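Local coordinates for protein DNA polymerase III subunit beta (Deinococcus radiodurans, PDB 4TRT) that probably confers processivity on DNA polymerases by closing as a ring-shaped head-to-tail homodimer around DNA and tethering them to it, at residues 123-128 / 209-214; 158-163 / 180-185; 52-57 / 224-229. All blocks are in the same frame, centred on the assembly; numbering follows the deposited sequence. Where two conformers were deposited one is given.

Contact 1: 123-128 / 209-214; sequences QADVSL and RFTYGD
D125 reaches across to the backbone of Y212. Its CG lies anti to the carbonyl carbon (chi1 -69°), beside the backbone N; the carboxylate beyond it accepts, through the anti lone pair of OD2, a bond from Y212 N at 2.9 Å. The other oxygen, OD1, takes NE2 of Q123 at 2.7 Å on its syn lone pair, delivered by a glutamine chain that is extended beyond CG. Gripped at both oxygens, the carboxylate is fixed in rotation and turned to within 8° of the plane of the Y212 ring, D125 CB lying 3.5 Å from Y212 CD2. Aspartate suits the place because its two oxygens can take a backbone N-H and a side-chain amide at once. K187 gives its backbone N to the tyrosine hydroxyl and makes a cation-pi contact with the ring.

Here D125 and V126 both face F210 in a classic beta bulge, at the start of strand 126-129, which borders an eight-stranded antiparallel sheet beside 207-212. F210 O receives D125 N at 2.9 Å and V126 N more weakly, while F210 N bonds back to V126 O. T211 OG1 donates to Q123 O at 2.7 Å from above the carbonyl plane. Beta-branched V126 and aromatic F210 suit a buried strand pair; L128 CD2 meets the ring obliquely, 3.9 Å from F210 CZ, and L133 of helix 130-140 also touches it.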
loop_
_atom_site.group_PDB
_atom_site.type_symbol
_atom_site.label_atom_id
_atom_site.label_comp_id
_atom_site.label_asym_id
_atom_site.label_seq_id
_atom_site.Cartn_x
_atom_site.Cartn_y
_atom_site.Cartn_z
ATOM N N GLN A 123 39.589 -4.373 -6.970
ATOM C CA GLN A 123 40.135 -5.462 -7.791
ATOM C C GLN A 123 39.040 -6.330 -8.420
ATOM O O GLN A 123 38.236 -6.950 -7.704
ATOM C CB GLN A 123 41.085 -6.329 -6.957
ATOM C CG GLN A 123 41.555 -7.602 -7.651
ATOM C CD GLN A 123 42.748 -8.236 -6.966
ATOM O OE1 GLN A 123 43.808 -7.620 -6.850
ATOM N NE2 GLN A 123 42.589 -9.473 -6.514
ATOM N N ALA A 124 39.005 -6.368 -9.752
ATOM C CA ALA A 124 37.983 -7.120 -10.474
ATOM C C ALA A 124 38.330 -8.606 -10.513
ATOM O O ALA A 124 38.939 -9.067 -11.467
ATOM C CB ALA A 124 37.837 -6.573 -11.890
ATOM N N ASP A 125 37.931 -9.347 -9.482
ATOM C CA ASP A 125 38.236 -10.781 -9.393
ATOM C C ASP A 125 37.315 -11.614 -10.288
ATOM O O ASP A 125 37.765 -12.550 -10.942
ATOM C CB ASP A 125 38.156 -11.272 -7.943
ATOM C CG ASP A 125 39.269 -10.706 -7.073
ATOM O OD1 ASP A 125 40.431 -10.671 -7.537
ATOM O OD2 ASP A 125 38.981 -10.294 -5.926
ATOM N N VAL A 126 36.031 -11.279 -10.304
ATOM C CA VAL A 126 35.076 -11.893 -11.223
ATOM C C VAL A 126 34.213 -10.801 -11.822
ATOM O O VAL A 126 34.044 -9.735 -11.230
ATOM C CB VAL A 126 34.124 -12.897 -10.528
ATOM C CG1 VAL A 126 33.833 -14.082 -11.442
ATOM C CG2 VAL A 126 34.705 -13.380 -9.219
ATOM N N SER A 127 33.660 -11.086 -12.991
ATOM C CA SER A 127 32.743 -10.192 -13.677
ATOM C C SER A 127 31.552 -10.999 -14.187
ATOM O O SER A 127 31.730 -12.025 -14.830
ATOM C CB SER A 127 33.470 -9.515 -14.833
ATOM O OG SER A 127 32.612 -8.659 -15.561
ATOM N N LEU A 128 30.338 -10.562 -13.871
ATOM C CA LEU A 128 29.130 -11.175 -14.444
ATOM C C LEU A 128 28.107 -10.096 -14.783
ATOM O O LEU A 128 28.334 -8.914 -14.526
ATOM C CB LEU A 128 28.515 -12.218 -13.488
ATOM C CG LEU A 128 28.562 -11.869 -12.012
ATOM C CD1 LEU A 128 27.458 -10.872 -11.710
ATOM C CD2 LEU A 128 28.423 -13.108 -11.139
ATOM N N ARG A 209 30.937 -6.374 -10.855
ATOM C CA ARG A 209 32.275 -6.884 -10.539
ATOM C C ARG A 209 32.380 -7.297 -9.074
ATOM O O ARG A 209 31.941 -6.561 -8.196
ATOM C CB ARG A 209 33.332 -5.815 -10.832
ATOM C CG ARG A 209 33.682 -5.670 -12.310
ATOM C CD ARG A 209 34.472 -4.405 -12.652
ATOM N NE ARG A 209 33.852 -3.152 -12.205
ATOM C CZ ARG A 209 32.838 -2.514 -12.801
ATOM N NH1 ARG A 209 32.261 -3.000 -13.897
ATOM N NH2 ARG A 209 32.387 -1.373 -12.280
ATOM N N PHE A 210 32.979 -8.456 -8.813
ATOM C CA PHE A 210 33.210 -8.943 -7.446
ATOM C C PHE A 210 34.666 -8.719 -7.059
ATOM O O PHE A 210 35.577 -9.037 -7.832
ATOM C CB PHE A 210 32.953 -10.452 -7.341
ATOM C CG PHE A 210 31.509 -10.864 -7.401
ATOM C CD1 PHE A 210 30.484 -9.967 -7.660
ATOM C CD2 PHE A 210 31.183 -12.204 -7.217
ATOM C CE1 PHE A 210 29.171 -10.397 -7.716
ATOM C CE2 PHE A 210 29.875 -12.637 -7.272
ATOM C CZ PHE A 210 28.863 -11.730 -7.511
ATOM N N THR A 211 34.880 -8.187 -5.862
ATOM C CA THR A 211 36.198 -8.143 -5.252
ATOM C C THR A 211 36.124 -8.994 -3.990
ATOM O O THR A 211 35.363 -8.672 -3.072
ATOM C CB THR A 211 36.603 -6.709 -4.847
ATOM O OG1 THR A 211 36.486 -5.833 -5.975
ATOM C CG2 THR A 211 38.032 -6.690 -4.310
ATOM N N TYR A 212 36.923 -10.062 -3.941
ATOM C CA TYR A 212 36.966 -10.956 -2.779
ATOM C C TYR A 212 37.742 -10.318 -1.641
ATOM O O TYR A 212 38.765 -9.685 -1.861
ATOM C CB TYR A 212 37.646 -12.277 -3.136
ATOM C CG TYR A 212 36.982 -13.040 -4.247
ATOM C CD1 TYR A 212 35.614 -13.288 -4.216
ATOM C CD2 TYR A 212 37.718 -13.530 -5.322
ATOM C CE1 TYR A 212 35.000 -13.995 -5.229
ATOM C CE2 TYR A 212 37.114 -14.240 -6.342
ATOM C CZ TYR A 212 35.755 -14.471 -6.287
ATOM O OH TYR A 212 35.139 -15.184 -7.282
ATOM N N GLY A 213 37.247 -10.488 -0.423
ATOM C CA GLY A 213 37.942 -10.012 0.762
ATOM C C GLY A 213 37.973 -11.103 1.799
ATOM O O GLY A 213 37.566 -12.233 1.531
ATOM N N ASP A 214 38.445 -10.770 2.992
ATOM C CA ASP A 214 38.510 -11.736 4.084
ATOM C C ASP A 214 37.154 -11.779 4.783
ATOM O O ASP A 214 36.798 -10.858 5.508
ATOM C CB ASP A 214 39.617 -11.342 5.070
ATOM C CG ASP A 214 39.768 -12.328 6.211
ATOM O OD1 ASP A 214 39.243 -13.457 6.126
ATOM O OD2 ASP A 214 40.435 -11.979 7.196
#

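Contact 2: 158-163 / 180-185; sequences LEHHGE and FPASGD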
loop_
_atom_site.group_PDB
_atom_site.type_symbol
_atom_site.label_atom_id
_atom_site.label_comp_id
_atom_site.label_asym_id
_atom_site.label_seq_id
_atom_site.Cartn_x
_atom_site.Cartn_y
_atom_site.Cartn_z
ATOM N N LEU A 158 26.652 -19.290 -4.196
ATOM C CA LEU A 158 26.988 -19.006 -5.588
ATOM C C LEU A 158 28.093 -19.968 -6.026
ATOM O O LEU A 158 29.125 -20.069 -5.364
ATOM C CB LEU A 158 27.453 -17.556 -5.730
ATOM C CG LEU A 158 27.904 -17.159 -7.146
ATOM C CD1 LEU A 158 26.702 -17.177 -8.078
ATOM C CD2 LEU A 158 28.549 -15.784 -7.173
ATOM N N GLU A 159 27.862 -20.680 -7.126
ATOM C CA GLU A 159 28.826 -21.613 -7.712
ATOM C C GLU A 159 29.237 -21.123 -9.084
ATOM O O GLU A 159 28.380 -20.668 -9.851
ATOM C CB GLU A 159 28.174 -22.974 -7.962
ATOM C CG GLU A 159 27.786 -23.777 -6.753
ATOM C CD GLU A 159 27.040 -25.050 -7.118
ATOM O OE1 GLU A 159 26.968 -25.411 -8.307
ATOM O OE2 GLU A 159 26.514 -25.707 -6.203
ATOM N N HIS A 160 30.521 -21.250 -9.415
ATOM C CA HIS A 160 30.999 -20.986 -10.777
ATOM C C HIS A 160 31.323 -22.264 -11.513
ATOM O O HIS A 160 31.897 -23.192 -10.938
ATOM C CB HIS A 160 32.201 -20.058 -10.759
ATOM C CG HIS A 160 31.834 -18.615 -10.535
ATOM N ND1 HIS A 160 31.735 -18.070 -9.306
ATOM C CD2 HIS A 160 31.519 -17.609 -11.441
ATOM C CE1 HIS A 160 31.388 -16.776 -9.427
ATOM N NE2 HIS A 160 31.258 -16.498 -10.734
ATOM N N HIS A 161 30.931 -22.316 -12.787
ATOM C CA HIS A 161 31.169 -23.478 -13.659
ATOM C C HIS A 161 31.555 -23.016 -15.040
ATOM O O HIS A 161 30.859 -23.313 -16.013
ATOM C CB HIS A 161 29.917 -24.361 -13.784
ATOM C CG HIS A 161 29.335 -24.822 -12.468
ATOM N ND1 HIS A 161 29.684 -25.992 -11.891
ATOM C CD2 HIS A 161 28.365 -24.247 -11.641
ATOM C CE1 HIS A 161 28.991 -26.145 -10.738
ATOM N NE2 HIS A 161 28.181 -25.083 -10.593
ATOM N N GLY A 162 32.640 -22.253 -15.139
ATOM C CA GLY A 162 33.203 -21.895 -16.442
ATOM C C GLY A 162 32.370 -20.903 -17.243
ATOM O O GLY A 162 32.438 -19.700 -17.020
ATOM N N GLU A 163 31.585 -21.417 -18.188
ATOM C CA GLU A 163 30.703 -20.582 -19.009
ATOM C C GLU A 163 29.410 -20.176 -18.278
ATOM O O GLU A 163 28.651 -19.342 -18.770
ATOM C CB GLU A 163 30.329 -21.308 -20.307
ATOM C CG GLU A 163 31.490 -21.569 -21.256
ATOM C CD GLU A 163 31.081 -22.379 -22.478
ATOM O OE1 GLU A 163 29.876 -22.677 -22.634
ATOM O OE2 GLU A 163 31.966 -22.723 -23.289
ATOM N N PHE A 180 22.678 -19.482 -14.568
ATOM C CA PHE A 180 22.704 -18.291 -15.405
ATOM C C PHE A 180 24.084 -18.090 -16.070
ATOM O O PHE A 180 25.083 -18.601 -15.572
ATOM C CB PHE A 180 22.290 -17.072 -14.567
ATOM C CG PHE A 180 23.196 -16.789 -13.396
ATOM C CD1 PHE A 180 23.060 -17.483 -12.207
ATOM C CD2 PHE A 180 24.176 -15.803 -13.480
ATOM C CE1 PHE A 180 23.892 -17.221 -11.126
ATOM C CE2 PHE A 180 25.014 -15.532 -12.401
ATOM C CZ PHE A 180 24.869 -16.240 -11.222
ATOM N N PRO A 181 24.143 -17.360 -17.207
ATOM C CA PRO A 181 25.432 -17.099 -17.874
ATOM C C PRO A 181 26.441 -16.355 -16.996
ATOM O O PRO A 181 26.075 -15.433 -16.261
ATOM C CB PRO A 181 25.046 -16.229 -19.080
ATOM C CG PRO A 181 23.590 -16.464 -19.292
ATOM C CD PRO A 181 23.011 -16.775 -17.950
ATOM N N ALA A 182 27.706 -16.749 -17.085
ATOM C CA ALA A 182 28.754 -16.117 -16.294
ATOM C C ALA A 182 30.047 -15.989 -17.105
ATOM O O ALA A 182 30.348 -16.825 -17.963
ATOM C CB ALA A 182 28.993 -16.907 -15.015
ATOM N N SER A 183 30.787 -14.911 -16.856
ATOM C CA SER A 183 32.158 -14.787 -17.347
ATOM C C SER A 183 32.963 -15.401 -16.217
ATOM O O SER A 183 33.450 -14.709 -15.319
ATOM C CB SER A 183 32.528 -13.326 -17.609
ATOM O OG SER A 183 33.727 -13.228 -18.356
ATOM N N GLY A 184 33.066 -16.725 -16.265
ATOM C CA GLY A 184 33.114 -17.509 -15.040
ATOM C C GLY A 184 34.364 -18.316 -14.788
ATOM O O GLY A 184 34.533 -19.394 -15.336
ATOM N N ASP A 185 35.256 -17.783 -13.968
ATOM C CA ASP A 185 36.198 -18.614 -13.256
ATOM C C ASP A 185 36.410 -17.924 -11.915
ATOM O O ASP A 185 37.250 -17.040 -11.801
ATOM C CB ASP A 185 37.497 -18.731 -14.041
ATOM C CG ASP A 185 38.279 -19.995 -13.698
ATOM O OD1 ASP A 185 37.658 -21.055 -13.441
ATOM O OD2 ASP A 185 39.525 -19.923 -13.703
#
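L158 holds CG anti to its backbone N (chi1 177°), whereas F180 puts CG between backbone N and carbonyl carbon (chi1 61°), and the two side chains cross at about a right angle. Although the first bond of the F180 side chain points away from 158-163, the ring tip returns, and L158 CD1 meets its edge near the ring plane, 3.8 Å from CZ. Leucine and phenylalanine fit this buried end, where L133 and A136 of helix 130-140 also touch the ring.

Further out, H160 has CG anti to its carbonyl carbon, and its imidazole lies obliquely to G184, CD2 standing 3.9 Å from CA. Glycine suits this place, since a beta carbon at G184 would run into G162 O as modelled, although the crossing of the two loops looks strained and its details are doubtful. G162 has a positive phi (71°), which also favours glycine. A hydrogen bond joins the backbones, A182 N to E163 O at 3.2 Å, nearly straight but approaching from above the carbonyl plane.

Within 158-163, H161 NE2 donates to E159 OE1 at 2.6 Å, in the imidazole plane and on the anti lone pair; E159 OE2 pairs with K157 and Y238.

Strand 164-170 runs between the two strands that meet here, 155-161 and 175-181, giving an antiparallel meander in the clamp's central domain.

Contact 3: 52-57 / 224-229; sequences IDLSCF and VKMNLK
N227 ND2 serves two acceptors, D53 OD2 across the strand pair and the backbone O of S119. The bond to D53 OD2 is 3.1 Å long and nearly straight (168°), lying in the amide plane and using the anti lone pair, although carboxylate and amide planes stand 76° apart. The remaining oxygens look to threonines: D53 OD1 to T48 OG1, N227 OD1 to T218 OG1. An alanine at D53 would probably leave N227 ND2 with one acceptor fewer and its amide less firmly fixed, and would deprive the T48 hydroxyl of a partner.

Around this pair run regular antiparallel bonds, such as S55 N to K225 O at 2.9 Å. The other face is apolar and tight: I52 CD1 lies 3.4 Å from M226 CE, which a bend at chi3 (-81°) positions, and L54 CD1 3.3 Å from V224 CG1. Flexible methionine and branched residues pack against helices 8-21 and 193-202.

Strand 52-59 of the N-terminal domain and 224-229 of the central domain pair in the middle of one continuous sheet, which is consistent with a stable joint between the domains, apolar toward the helices and polar, partly covered by F120, on the other face.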
loop_
_atom_site.group_PDB
_atom_site.type_symbol
_atom_site.label_atom_id
_atom_site.label_comp_id
_atom_site.label_asym_id
_atom_site.label_seq_id
_atom_site.Cartn_x
_atom_site.Cartn_y
_atom_site.Cartn_z
ATOM N N ILE A 52 25.716 -4.257 5.888
ATOM C CA ILE A 52 26.285 -3.872 4.599
ATOM C C ILE A 52 26.724 -2.416 4.602
ATOM O O ILE A 52 26.220 -1.624 5.373
ATOM C CB ILE A 52 25.339 -4.172 3.408
ATOM C CG1 ILE A 52 24.106 -3.272 3.401
ATOM C CG2 ILE A 52 24.936 -5.640 3.384
ATOM C CD1 ILE A 52 23.469 -3.152 2.029
ATOM N N ASP A 53 27.676 -2.085 3.729
ATOM C CA ASP A 53 28.016 -0.701 3.413
ATOM C C ASP A 53 27.634 -0.476 1.974
ATOM O O ASP A 53 27.782 -1.368 1.146
ATOM C CB ASP A 53 29.518 -0.410 3.531
ATOM C CG ASP A 53 30.126 -0.920 4.816
ATOM O OD1 ASP A 53 29.460 -0.826 5.862
ATOM O OD2 ASP A 53 31.282 -1.401 4.773
ATOM N N LEU A 54 27.190 0.736 1.675
ATOM C CA LEU A 54 26.766 1.086 0.331
ATOM C C LEU A 54 27.294 2.459 -0.036
ATOM O O LEU A 54 27.297 3.378 0.791
ATOM C CB LEU A 54 25.241 1.068 0.264
ATOM C CG LEU A 54 24.562 1.346 -1.068
ATOM C CD1 LEU A 54 24.881 0.246 -2.077
ATOM C CD2 LEU A 54 23.068 1.486 -0.841
ATOM N N SER A 55 27.725 2.584 -1.286
ATOM C CA SER A 55 28.222 3.824 -1.841
ATOM C C SER A 55 27.606 4.007 -3.215
ATOM O O SER A 55 27.545 3.052 -3.990
ATOM C CB SER A 55 29.732 3.751 -1.973
ATOM O OG SER A 55 30.250 5.010 -2.278
ATOM N N CYS A 56 27.152 5.217 -3.514
ATOM C CA CYS A 56 26.607 5.529 -4.830
ATOM C C CYS A 56 27.208 6.825 -5.336
ATOM O O CYS A 56 27.212 7.840 -4.631
ATOM C CB CYS A 56 25.086 5.661 -4.792
ATOM S SG CYS A 56 24.377 5.722 -6.459
ATOM N N PHE A 57 27.693 6.792 -6.570
ATOM C CA PHE A 57 28.245 7.980 -7.207
ATOM C C PHE A 57 27.161 8.735 -7.984
ATOM O O PHE A 57 26.419 8.140 -8.762
ATOM C CB PHE A 57 29.377 7.596 -8.149
ATOM C CG PHE A 57 29.980 8.765 -8.881
ATOM C CD1 PHE A 57 30.868 9.615 -8.238
ATOM C CD2 PHE A 57 29.683 9.000 -10.218
ATOM C CE1 PHE A 57 31.440 10.689 -8.908
ATOM C CE2 PHE A 57 30.255 10.071 -10.894
ATOM C CZ PHE A 57 31.132 10.915 -10.234
ATOM N N VAL A 224 27.288 2.057 -8.205
ATOM C CA VAL A 224 27.126 1.546 -6.845
ATOM C C VAL A 224 28.249 0.600 -6.431
ATOM O O VAL A 224 28.693 -0.218 -7.239
ATOM C CB VAL A 224 25.796 0.780 -6.678
ATOM C CG1 VAL A 224 25.728 0.148 -5.301
ATOM C CG2 VAL A 224 24.602 1.696 -6.885
ATOM N N LYS A 225 28.694 0.718 -5.178
ATOM C CA LYS A 225 29.597 -0.240 -4.550
ATOM C C LYS A 225 28.957 -0.731 -3.249
ATOM O O LYS A 225 28.447 0.075 -2.465
ATOM C CB LYS A 225 30.937 0.408 -4.228
ATOM C CG LYS A 225 31.539 1.212 -5.369
ATOM C CD LYS A 225 32.925 1.706 -4.994
ATOM C CE LYS A 225 33.704 2.247 -6.181
ATOM N NZ LYS A 225 33.481 3.697 -6.337
ATOM N N MET A 226 28.986 -2.038 -3.007
ATOM C CA MET A 226 28.398 -2.596 -1.786
ATOM C C MET A 226 29.365 -3.548 -1.133
ATOM O O MET A 226 29.886 -4.454 -1.811
ATOM C CB MET A 226 27.088 -3.328 -2.096
ATOM C CG MET A 226 26.389 -3.871 -0.856
ATOM S SD MET A 226 24.885 -4.801 -1.175
ATOM C CE MET A 226 23.694 -3.492 -1.384
ATOM N N ASN A 227 29.587 -3.360 0.169
ATOM C CA ASN A 227 30.312 -4.317 1.000
ATOM C C ASN A 227 29.307 -5.178 1.751
ATOM O O ASN A 227 28.337 -4.659 2.325
ATOM C CB ASN A 227 31.218 -3.627 2.036
ATOM C CG ASN A 227 32.377 -2.870 1.417
ATOM O OD1 ASN A 227 32.840 -3.202 0.322
ATOM N ND2 ASN A 227 32.880 -1.858 2.141
ATOM N N LEU A 228 29.547 -6.486 1.755
ATOM C CA LEU A 228 28.735 -7.417 2.525
ATOM C C LEU A 228 29.594 -8.521 3.096
ATOM O O LEU A 228 30.693 -8.785 2.597
ATOM C CB LEU A 228 27.643 -8.039 1.679
ATOM C CG LEU A 228 28.111 -8.653 0.356
ATOM C CD1 LEU A 228 27.530 -10.039 0.109
ATOM C CD2 LEU A 228 27.783 -7.704 -0.793
ATOM N N LYS A 229 29.077 -9.149 4.144
ATOM C CA LYS A 229 29.748 -10.251 4.789
ATOM C C LYS A 229 29.472 -11.505 3.993
ATOM O O LYS A 229 28.493 -11.573 3.263
ATOM C CB LYS A 229 29.219 -10.448 6.201
ATOM C CG LYS A 229 29.511 -9.298 7.134
ATOM C CD LYS A 229 28.864 -9.528 8.488
ATOM C CE LYS A 229 28.986 -8.294 9.362
ATOM N NZ LYS A 229 27.956 -8.353 10.434
#

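How the contacts relate
Contacts 1 and 3 belong to the same eight-stranded sheet, contact 3 in its middle, where N-terminal and central domains join, and contact 1 at its border strand 126-129. Contact 2 lies in the neighbouring nine-stranded sheet. Contact 3 is buried, with regular pairing and a helix-covered apolar face; contacts 1 and 2 are partly buried, contact 1 adding a bulge and a carboxylate grip to a short ladder, contact 2 joining loops through glycines. Contacts 1 and 2 touch, F210 CE2 lying 3.4 Å from L158 CD2, so the two sheets to which the central domain contributes strands meet there, both against helix 130-140. Contact 3 touches neither, its nearest atoms about 6 Å from contact 1.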